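PDB 5ZRU: alpha-1,3-glucanase from Bacillus circulans, which hydrolyses alpha-1,3-glucan, this chain being its catalytic unit of glycoside hydrolase family 87, and carries bound calcium and zinc ions. Local coordinates for residues H418-N423 with I451-T456; I492-T497 with N516-N521; N512-N517 with T552-T557. All blocks are in the same frame, centred on the assembly; numbering follows the deposited sequence.

Contact 1: residues H418-N423 with I451-T456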
loop_
_atom_site.group_PDB
_atom_site.type_symbol
_atom_site.label_atom_id
_atom_site.label_comp_id
_atom_site.label_asym_id
_atom_site.label_seq_id
_atom_site.Cartn_x
_atom_site.Cartn_y
_atom_site.Cartn_z
ATOM N N HIS A 418 -16.719 3.178 11.019
ATOM C CA HIS A 418 -15.881 2.769 9.899
ATOM C C HIS A 418 -16.172 1.326 9.521
ATOM O O HIS A 418 -16.590 0.521 10.353
ATOM C CB HIS A 418 -14.402 2.905 10.259
ATOM C CG HIS A 418 -14.057 4.206 10.903
ATOM N ND1 HIS A 418 -14.352 5.419 10.324
ATOM C CD2 HIS A 418 -13.428 4.488 12.071
ATOM C CE1 HIS A 418 -13.923 6.395 11.107
ATOM N NE2 HIS A 418 -13.367 5.855 12.178
ATOM N N LYS A 419 -15.936 0.988 8.256
ATOM C CA LYS A 419 -16.036 -0.409 7.869
ATOM C C LYS A 419 -14.963 -0.747 6.850
ATOM O O LYS A 419 -14.490 0.112 6.109
ATOM C CB LYS A 419 -17.405 -0.765 7.301
ATOM C CG LYS A 419 -17.683 -0.195 5.937
ATOM C CD LYS A 419 -19.116 -0.565 5.523
ATOM C CE LYS A 419 -19.595 0.254 4.341
ATOM N NZ LYS A 419 -20.898 -0.253 3.819
ATOM N N ALA A 420 -14.591 -2.019 6.826
ATOM C CA ALA A 420 -13.625 -2.533 5.863
ATOM C C ALA A 420 -14.164 -3.878 5.412
ATOM O O ALA A 420 -14.214 -4.821 6.209
ATOM C CB ALA A 420 -12.227 -2.659 6.478
ATOM N N THR A 421 -14.586 -3.973 4.151
ATOM C CA THR A 421 -15.251 -5.186 3.685
ATOM C C THR A 421 -14.716 -5.604 2.321
ATOM O O THR A 421 -14.251 -4.779 1.538
ATOM C CB THR A 421 -16.780 -5.014 3.581
ATOM O OG1 THR A 421 -17.083 -4.187 2.451
ATOM C CG2 THR A 421 -17.368 -4.379 4.841
ATOM N N HIS A 422 -14.807 -6.900 2.040
ATOM C CA HIS A 422 -14.504 -7.444 0.713
ATOM C C HIS A 422 -13.048 -7.203 0.314
ATOM O O HIS A 422 -12.735 -6.964 -0.851
ATOM C CB HIS A 422 -15.476 -6.888 -0.329
ATOM C CG HIS A 422 -16.893 -7.309 -0.078
ATOM N ND1 HIS A 422 -17.770 -6.560 0.679
ATOM C CD2 HIS A 422 -17.558 -8.438 -0.419
ATOM C CE1 HIS A 422 -18.923 -7.196 0.766
ATOM N NE2 HIS A 422 -18.826 -8.332 0.103
ATOM N N ASN A 423 -12.145 -7.311 1.278
ATOM C CA ASN A 423 -10.734 -7.087 1.017
ATOM C C ASN A 423 -9.982 -8.407 0.942
ATOM O O ASN A 423 -10.432 -9.444 1.441
ATOM C CB ASN A 423 -10.121 -6.191 2.097
ATOM C CG ASN A 423 -10.725 -4.811 2.102
ATOM O OD1 ASN A 423 -10.697 -4.111 1.089
ATOM N ND2 ASN A 423 -11.288 -4.412 3.241
ATOM N N ILE A 451 -18.037 -0.518 14.459
ATOM C CA ILE A 451 -17.103 -0.681 13.354
ATOM C C ILE A 451 -17.222 -2.113 12.854
ATOM O O ILE A 451 -17.411 -3.037 13.653
ATOM C CB ILE A 451 -15.663 -0.352 13.819
ATOM C CG1 ILE A 451 -15.476 1.164 13.941
ATOM C CG2 ILE A 451 -14.597 -1.012 12.921
ATOM C CD1 ILE A 451 -14.187 1.569 14.669
ATOM N N VAL A 452 -17.147 -2.303 11.535
ATOM C CA VAL A 452 -17.392 -3.605 10.924
ATOM C C VAL A 452 -16.225 -3.978 10.020
ATOM O O VAL A 452 -15.796 -3.169 9.190
ATOM C CB VAL A 452 -18.704 -3.614 10.116
ATOM C CG1 VAL A 452 -18.817 -4.899 9.304
ATOM C CG2 VAL A 452 -19.897 -3.459 11.043
ATOM N N PHE A 453 -15.739 -5.214 10.162
ATOM C CA PHE A 453 -14.875 -5.866 9.182
ATOM C C PHE A 453 -15.626 -7.071 8.640
ATOM O O PHE A 453 -16.164 -7.863 9.421
ATOM C CB PHE A 453 -13.554 -6.340 9.801
ATOM C CG PHE A 453 -12.693 -5.229 10.345
ATOM C CD1 PHE A 453 -12.860 -4.767 11.644
ATOM C CD2 PHE A 453 -11.704 -4.661 9.555
ATOM C CE1 PHE A 453 -12.061 -3.758 12.146
ATOM C CE2 PHE A 453 -10.901 -3.643 10.050
ATOM C CZ PHE A 453 -11.077 -3.192 11.350
ATOM N N SER A 454 -15.671 -7.227 7.320
ATOM C CA SER A 454 -16.408 -8.376 6.815
ATOM C C SER A 454 -15.861 -8.831 5.477
ATOM O O SER A 454 -15.169 -8.088 4.772
ATOM C CB SER A 454 -17.906 -8.080 6.664
ATOM O OG SER A 454 -18.145 -7.380 5.453
ATOM N N ASP A 455 -16.196 -10.077 5.150
ATOM C CA ASP A 455 -16.049 -10.628 3.811
ATOM C C ASP A 455 -14.618 -10.485 3.316
ATOM O O ASP A 455 -14.357 -9.935 2.250
ATOM C CB ASP A 455 -17.050 -9.965 2.861
ATOM C CG ASP A 455 -18.481 -10.294 3.228
ATOM O OD1 ASP A 455 -18.924 -11.413 2.895
ATOM O OD2 ASP A 455 -19.144 -9.455 3.879
ATOM N N THR A 456 -13.676 -10.973 4.111
ATOM C CA THR A 456 -12.280 -10.642 3.860
ATOM C C THR A 456 -11.425 -11.888 4.006
ATOM O O THR A 456 -11.643 -12.695 4.912
ATOM C CB THR A 456 -11.810 -9.530 4.809
ATOM O OG1 THR A 456 -12.440 -8.295 4.435
ATOM C CG2 THR A 456 -10.283 -9.347 4.764
HETATM O O HOH W 1 -11.508 -5.906 5.783
#
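D455 stacks its side chain against H422, the two alongside and pointing the same way, with carboxylate and imidazole planes only 4° apart. CB of D455 sits over the centre of the H422 ring, 3.7 Å from the centroid, as a CH-pi contact. CG, anti to the carbonyl carbon (chi1 -65°), is placed 3.7 Å from NE2 of H422. At the tip OD2 passes 3.9 Å from H422 CE1 and accepts a 2.8 Å hydrogen bond from S454 OG on its anti side. The ring is fixed by its edge, since ND1 shares an in-plane hydrogen bond with T421 OG1, which also pairs with S397. H422 and D455 both have left-handed backbone angles at the corner of the coil, just past the parallel K419-V452 to T421-S454 pairing. T456 OG1 donates to S454 O at 2.8 Å, while H422 N reaches that oxygen from the opposite face of its plane. A water donates to T456 OG1 and accepts from N423 ND2, which also reaches F396 O; N423 OD1 accepts from N399 N. On the inner face small A420 leaves its CB 3.7 Å from CD2 of F453. Y398 also stacks on H422. A carboxylate this close would probably favour a protonated imidazole.

Contact 2: residues I492-T497 with N516-N521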
loop_
_atom_site.group_PDB
_atom_site.type_symbol
_atom_site.label_atom_id
_atom_site.label_comp_id
_atom_site.label_asym_id
_atom_site.label_seq_id
_atom_site.Cartn_x
_atom_site.Cartn_y
_atom_site.Cartn_z
ATOM N N ILE A 492 -14.731 -13.882 7.771
ATOM C CA ILE A 492 -13.297 -13.647 7.602
ATOM C C ILE A 492 -12.618 -14.996 7.462
ATOM O O ILE A 492 -12.806 -15.876 8.310
ATOM C CB ILE A 492 -12.678 -12.876 8.786
ATOM C CG1 ILE A 492 -13.538 -11.674 9.203
ATOM C CG2 ILE A 492 -11.222 -12.483 8.465
ATOM C CD1 ILE A 492 -13.557 -10.530 8.225
ATOM N N ASP A 493 -11.802 -15.146 6.420
ATOM C CA ASP A 493 -10.976 -16.334 6.242
ATOM C C ASP A 493 -9.535 -15.947 6.532
ATOM O O ASP A 493 -9.007 -15.018 5.911
ATOM C CB ASP A 493 -11.116 -16.895 4.830
ATOM C CG ASP A 493 -12.516 -17.410 4.559
ATOM O OD1 ASP A 493 -12.827 -18.534 4.997
ATOM O OD2 ASP A 493 -13.309 -16.673 3.945
ATOM N N ILE A 494 -8.913 -16.644 7.483
ATOM C CA ILE A 494 -7.561 -16.335 7.936
ATOM C C ILE A 494 -6.708 -17.570 7.686
ATOM O O ILE A 494 -6.843 -18.578 8.393
ATOM C CB ILE A 494 -7.521 -15.926 9.417
ATOM C CG1 ILE A 494 -8.720 -15.024 9.774
ATOM C CG2 ILE A 494 -6.219 -15.195 9.720
ATOM C CD1 ILE A 494 -8.752 -14.553 11.244
ATOM N N ILE A 495 -5.802 -17.480 6.711
ATOM C CA ILE A 495 -5.114 -18.642 6.157
ATOM C C ILE A 495 -3.613 -18.540 6.405
ATOM O O ILE A 495 -2.990 -17.522 6.080
ATOM C CB ILE A 495 -5.404 -18.777 4.653
ATOM C CG1 ILE A 495 -6.916 -18.924 4.436
ATOM C CG2 ILE A 495 -4.605 -19.921 4.042
ATOM C CD1 ILE A 495 -7.350 -18.543 3.053
ATOM N N ASN A 496 -3.035 -19.620 6.946
ATOM C CA ASN A 496 -1.583 -19.774 7.095
ATOM C C ASN A 496 -0.951 -18.600 7.839
ATOM O O ASN A 496 0.024 -17.995 7.386
ATOM C CB ASN A 496 -0.916 -19.981 5.737
ATOM C CG ASN A 496 -0.997 -21.423 5.276
ATOM O OD1 ASN A 496 -1.153 -22.331 6.096
ATOM N ND2 ASN A 496 -0.908 -21.643 3.965
ATOM N N THR A 497 -1.489 -18.316 9.021
ATOM C CA THR A 497 -0.994 -17.222 9.844
ATOM C C THR A 497 0.377 -17.561 10.433
ATOM O O THR A 497 0.650 -18.707 10.806
ATOM C CB THR A 497 -2.002 -16.910 10.951
ATOM O OG1 THR A 497 -3.182 -16.328 10.366
ATOM C CG2 THR A 497 -1.411 -15.939 11.979
ATOM N N ASN A 516 -18.108 -13.310 13.869
ATOM C CA ASN A 516 -19.068 -14.261 13.320
ATOM C C ASN A 516 -18.529 -14.884 12.038
ATOM O O ASN A 516 -17.942 -14.190 11.204
ATOM C CB ASN A 516 -20.419 -13.577 13.046
ATOM C CG ASN A 516 -21.093 -13.070 14.324
ATOM O OD1 ASN A 516 -20.901 -13.623 15.404
ATOM N ND2 ASN A 516 -21.864 -12.008 14.199
ATOM N N ASN A 517 -18.717 -16.198 11.886
ATOM C CA ASN A 517 -18.366 -16.908 10.649
ATOM C C ASN A 517 -16.888 -16.713 10.301
ATOM O O ASN A 517 -16.541 -16.280 9.203
ATOM C CB ASN A 517 -19.250 -16.464 9.472
ATOM C CG ASN A 517 -20.736 -16.389 9.828
ATOM O OD1 ASN A 517 -21.242 -17.179 10.626
ATOM N ND2 ASN A 517 -21.440 -15.435 9.222
ATOM N N ILE A 518 -16.016 -17.032 11.254
ATOM C CA ILE A 518 -14.569 -16.941 11.075
ATOM C C ILE A 518 -14.032 -18.326 10.739
ATOM O O ILE A 518 -14.369 -19.308 11.416
ATOM C CB ILE A 518 -13.884 -16.397 12.342
ATOM C CG1 ILE A 518 -14.586 -15.126 12.860
ATOM C CG2 ILE A 518 -12.383 -16.175 12.091
ATOM C CD1 ILE A 518 -14.638 -13.971 11.893
ATOM N N ASN A 519 -13.188 -18.414 9.709
ATOM C CA ASN A 519 -12.489 -19.652 9.371
ATOM C C ASN A 519 -10.993 -19.436 9.529
ATOM O O ASN A 519 -10.405 -18.606 8.827
ATOM C CB ASN A 519 -12.804 -20.107 7.944
ATOM C CG ASN A 519 -14.272 -20.415 7.750
ATOM O OD1 ASN A 519 -14.877 -21.132 8.550
ATOM N ND2 ASN A 519 -14.858 -19.866 6.686
ATOM N N ILE A 520 -10.376 -20.203 10.426
ATOM C CA ILE A 520 -8.950 -20.096 10.708
ATOM C C ILE A 520 -8.297 -21.389 10.253
ATOM O O ILE A 520 -8.503 -22.453 10.855
ATOM C CB ILE A 520 -8.683 -19.833 12.194
ATOM C CG1 ILE A 520 -9.418 -18.560 12.618
ATOM C CG2 ILE A 520 -7.180 -19.729 12.443
ATOM C CD1 ILE A 520 -9.367 -18.234 14.148
ATOM N N ASN A 521 -7.498 -21.300 9.203
ATOM C CA ASN A 521 -6.897 -22.478 8.592
ATOM C C ASN A 521 -5.388 -22.282 8.600
ATOM O O ASN A 521 -4.837 -21.635 7.706
ATOM C CB ASN A 521 -7.435 -22.689 7.181
ATOM C CG ASN A 521 -6.872 -23.934 6.529
ATOM O OD1 ASN A 521 -6.251 -24.772 7.191
ATOM N ND2 ASN A 521 -7.088 -24.066 5.224
#
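I492 opens the contact by laying CG1 3.7 Å from CD1 of I518, two branched side chains side by side that suit the buried inner face of a beta-helix. Its N makes a weak bond to N517 O, while its O accepts from N519 N. D493 faces the other way; its CG, anti to the carbonyl carbon (chi1 -65°), sets the carboxylate alongside N519, whose ND2 meets the syn side of OD1 at 3.0 Å, 30° out of the carboxylate plane. OD2 forms a salt bridge with R12, giving this acid a partner on each oxygen, and N519 OD1 pairs with T557 OG1 of the next coil. I494 returns to the interior, its CD1 4.1 Å from I518 CG2 and 4.3 Å from I520 CG1, while its N and O bond N519 O and N521 N. I495 turns outward again, and its CA-H points at N521 O. N496, in a left-handed conformation that asparagine tolerates well, donates its N to the same oxygen at 2.8 Å as the strand ends. Strand 487-495 thus lies between strand 451-459, which D493 and I495 bond with their backbones, and strand 513-523, beyond which strand 550-561 places L556 against I518 and I520.

Contact 3: residues N512-N517 with T552-T557. With CA (calcium ion), chain K.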
loop_
_atom_site.group_PDB
_atom_site.type_symbol
_atom_site.label_atom_id
_atom_site.label_comp_id
_atom_site.label_asym_id
_atom_site.label_seq_id
_atom_site.Cartn_x
_atom_site.Cartn_y
_atom_site.Cartn_z
ATOM N N ASN A 512 -17.841 -5.468 23.758
ATOM C CA ASN A 512 -18.716 -5.755 22.615
ATOM C C ASN A 512 -17.905 -6.001 21.337
ATOM O O ASN A 512 -18.088 -5.343 20.316
ATOM C CB ASN A 512 -19.732 -4.629 22.393
ATOM C CG ASN A 512 -20.808 -5.002 21.363
ATOM O OD1 ASN A 512 -21.155 -6.172 21.211
ATOM N ND2 ASN A 512 -21.332 -4.005 20.659
ATOM N N ILE A 513 -17.005 -6.976 21.408
ATOM C CA ILE A 513 -16.233 -7.420 20.250
ATOM C C ILE A 513 -16.794 -8.766 19.814
ATOM O O ILE A 513 -16.744 -9.736 20.578
ATOM C CB ILE A 513 -14.735 -7.542 20.568
ATOM C CG1 ILE A 513 -14.218 -6.316 21.335
ATOM C CG2 ILE A 513 -13.947 -7.788 19.276
ATOM C CD1 ILE A 513 -14.365 -4.974 20.592
ATOM N N VAL A 514 -17.306 -8.837 18.580
ATOM C CA VAL A 514 -18.015 -10.018 18.093
ATOM C C VAL A 514 -17.372 -10.504 16.801
ATOM O O VAL A 514 -17.091 -9.702 15.902
ATOM C CB VAL A 514 -19.511 -9.728 17.869
ATOM C CG1 VAL A 514 -20.219 -10.988 17.356
ATOM C CG2 VAL A 514 -20.152 -9.226 19.162
ATOM N N PHE A 515 -17.161 -11.818 16.707
ATOM C CA PHE A 515 -16.549 -12.469 15.552
ATOM C C PHE A 515 -17.514 -13.531 15.040
ATOM O O PHE A 515 -17.693 -14.567 15.692
ATOM C CB PHE A 515 -15.229 -13.140 15.931
ATOM C CG PHE A 515 -14.093 -12.201 16.190
ATOM C CD1 PHE A 515 -13.947 -11.587 17.427
ATOM C CD2 PHE A 515 -13.127 -11.980 15.211
ATOM C CE1 PHE A 515 -12.873 -10.742 17.672
ATOM C CE2 PHE A 515 -12.049 -11.143 15.451
ATOM C CZ PHE A 515 -11.931 -10.514 16.690
ATOM N N ASN A 516 -18.108 -13.310 13.869
ATOM C CA ASN A 516 -19.068 -14.261 13.320
ATOM C C ASN A 516 -18.529 -14.884 12.038
ATOM O O ASN A 516 -17.942 -14.190 11.204
ATOM C CB ASN A 516 -20.419 -13.577 13.046
ATOM C CG ASN A 516 -21.093 -13.070 14.324
ATOM O OD1 ASN A 516 -20.901 -13.623 15.404
ATOM N ND2 ASN A 516 -21.864 -12.008 14.199
ATOM N N ASN A 517 -18.717 -16.198 11.886
ATOM C CA ASN A 517 -18.366 -16.908 10.649
ATOM C C ASN A 517 -16.888 -16.713 10.301
ATOM O O ASN A 517 -16.541 -16.280 9.203
ATOM C CB ASN A 517 -19.250 -16.464 9.472
ATOM C CG ASN A 517 -20.736 -16.389 9.828
ATOM O OD1 ASN A 517 -21.242 -17.179 10.626
ATOM N ND2 ASN A 517 -21.440 -15.435 9.222
ATOM N N THR A 552 -16.778 -12.521 21.746
ATOM C CA THR A 552 -17.744 -13.569 21.445
ATOM C C THR A 552 -17.545 -14.041 20.014
ATOM O O THR A 552 -17.507 -13.223 19.087
ATOM C CB THR A 552 -19.180 -13.069 21.636
ATOM O OG1 THR A 552 -19.364 -12.672 22.998
ATOM C CG2 THR A 552 -20.182 -14.169 21.287
ATOM N N PHE A 553 -17.398 -15.350 19.846
ATOM C CA PHE A 553 -17.293 -15.985 18.541
ATOM C C PHE A 553 -18.549 -16.810 18.297
ATOM O O PHE A 553 -18.956 -17.593 19.163
ATOM C CB PHE A 553 -16.058 -16.885 18.466
ATOM C CG PHE A 553 -14.758 -16.133 18.335
ATOM C CD1 PHE A 553 -14.239 -15.425 19.406
ATOM C CD2 PHE A 553 -14.056 -16.151 17.142
ATOM C CE1 PHE A 553 -13.038 -14.728 19.293
ATOM C CE2 PHE A 553 -12.849 -15.460 17.015
ATOM C CZ PHE A 553 -12.342 -14.753 18.091
ATOM N N ASN A 554 -19.165 -16.619 17.132
ATOM C CA ASN A 554 -20.254 -17.459 16.653
ATOM C C ASN A 554 -19.807 -18.114 15.356
ATOM O O ASN A 554 -19.324 -17.426 14.454
ATOM C CB ASN A 554 -21.529 -16.642 16.413
ATOM C CG ASN A 554 -22.041 -15.968 17.677
ATOM O OD1 ASN A 554 -22.653 -16.614 18.521
ATOM N ND2 ASN A 554 -21.795 -14.665 17.809
ATOM N N ASN A 555 -19.962 -19.434 15.263
ATOM C CA ASN A 555 -19.609 -20.181 14.052
ATOM C C ASN A 555 -18.139 -19.967 13.683
ATOM O O ASN A 555 -17.796 -19.429 12.627
ATOM C CB ASN A 555 -20.521 -19.804 12.874
ATOM C CG ASN A 555 -20.251 -20.648 11.650
ATOM O OD1 ASN A 555 -19.852 -21.800 11.776
ATOM N ND2 ASN A 555 -20.451 -20.077 10.457
ATOM N N LEU A 556 -17.267 -20.402 14.581
ATOM C CA LEU A 556 -15.833 -20.409 14.347
ATOM C C LEU A 556 -15.422 -21.790 13.855
ATOM O O LEU A 556 -15.842 -22.803 14.428
ATOM C CB LEU A 556 -15.084 -20.065 15.636
ATOM C CG LEU A 556 -13.569 -20.282 15.604
ATOM C CD1 LEU A 556 -12.909 -19.308 14.631
ATOM C CD2 LEU A 556 -12.991 -20.135 17.008
ATOM N N THR A 557 -14.620 -21.846 12.790
ATOM C CA THR A 557 -13.995 -23.101 12.397
ATOM C C THR A 557 -12.480 -22.963 12.458
ATOM O O THR A 557 -11.935 -21.899 12.150
ATOM C CB THR A 557 -14.399 -23.563 10.991
ATOM O OG1 THR A 557 -13.756 -22.734 10.005
ATOM C CG2 THR A 557 -15.910 -23.518 10.816
HETATM CA CA CA K . -19.615 -23.260 10.199
HETATM O O HOH W 2 -18.745 -9.822 23.181
#
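N555 divides one side-chain amide between a metal and a neighbouring strand: OD1 binds a calcium ion at 2.2 Å, and ND2 donates to N517 OD1 at 3.0 Å. CG anti to the backbone N (chi1 -175°) puts the amide where it spans the ion and N517. The acceptor is in the amide plane of N555, whereas the donor stands above the carbonyl plane of N517, the two amide planes 67° apart. Both residues have left-handed backbone angles at a corner of the beta-helix, a conformation asparagine adopts more readily than most residues. One step earlier the outer face carries a second asparagine rung, here with the side chains alongside: N554 ND2 gives a 2.8 Å bond to N516 OD1, and N554 OD1 turns to Q578 NE2. The inner face is aromatic. F515 and F553 point the same way as an offset stack, centroids 4.5 Å apart and planes at 3°. CZ of F553 lies over one face of F515, shifted toward the rim, and F515 CB sits over the facing side of the F553 ring, 3.5 Å from CD2. F489 stacks on F515 as well, while I502 touches the side chains of both phenylalanines. Four backbone hydrogen bonds run from T552 N to I513 O up to N517 N to N554 O, and a water joins I513 O to T552 OG1. Each asparagine can both give and accept a hydrogen bond, so identical amides can pair from coil to coil without adding charge; calcium on N555 OD1 would probably polarise that amide and strengthen its ND2 as a donor.

In the fold
All three contacts join successive coils of one pectate-lyase-like parallel beta-helix, each combining a buried inner face with a more open outer one. The centre of contact 1 is about 17 Å from the centre of the chain, that of contact 3, toward the C-terminal end, about 28 Å. Contacts 1 and 2 meet where T456 O probably accepts from D493 N. Contact 3 uses strand 513-523 before its corner, contact 2 after it, and both include N516 and the corner residue N517. Inside, contact 1 sets alanine against phenylalanine, contact 2 is aliphatic, contact 3 stacks two phenylalanines, and F489 meets both F453 and F515. On the outer face and at the corners, ring-on-carboxylate stacking, an acid-amide pair and asparagine rungs follow in turn.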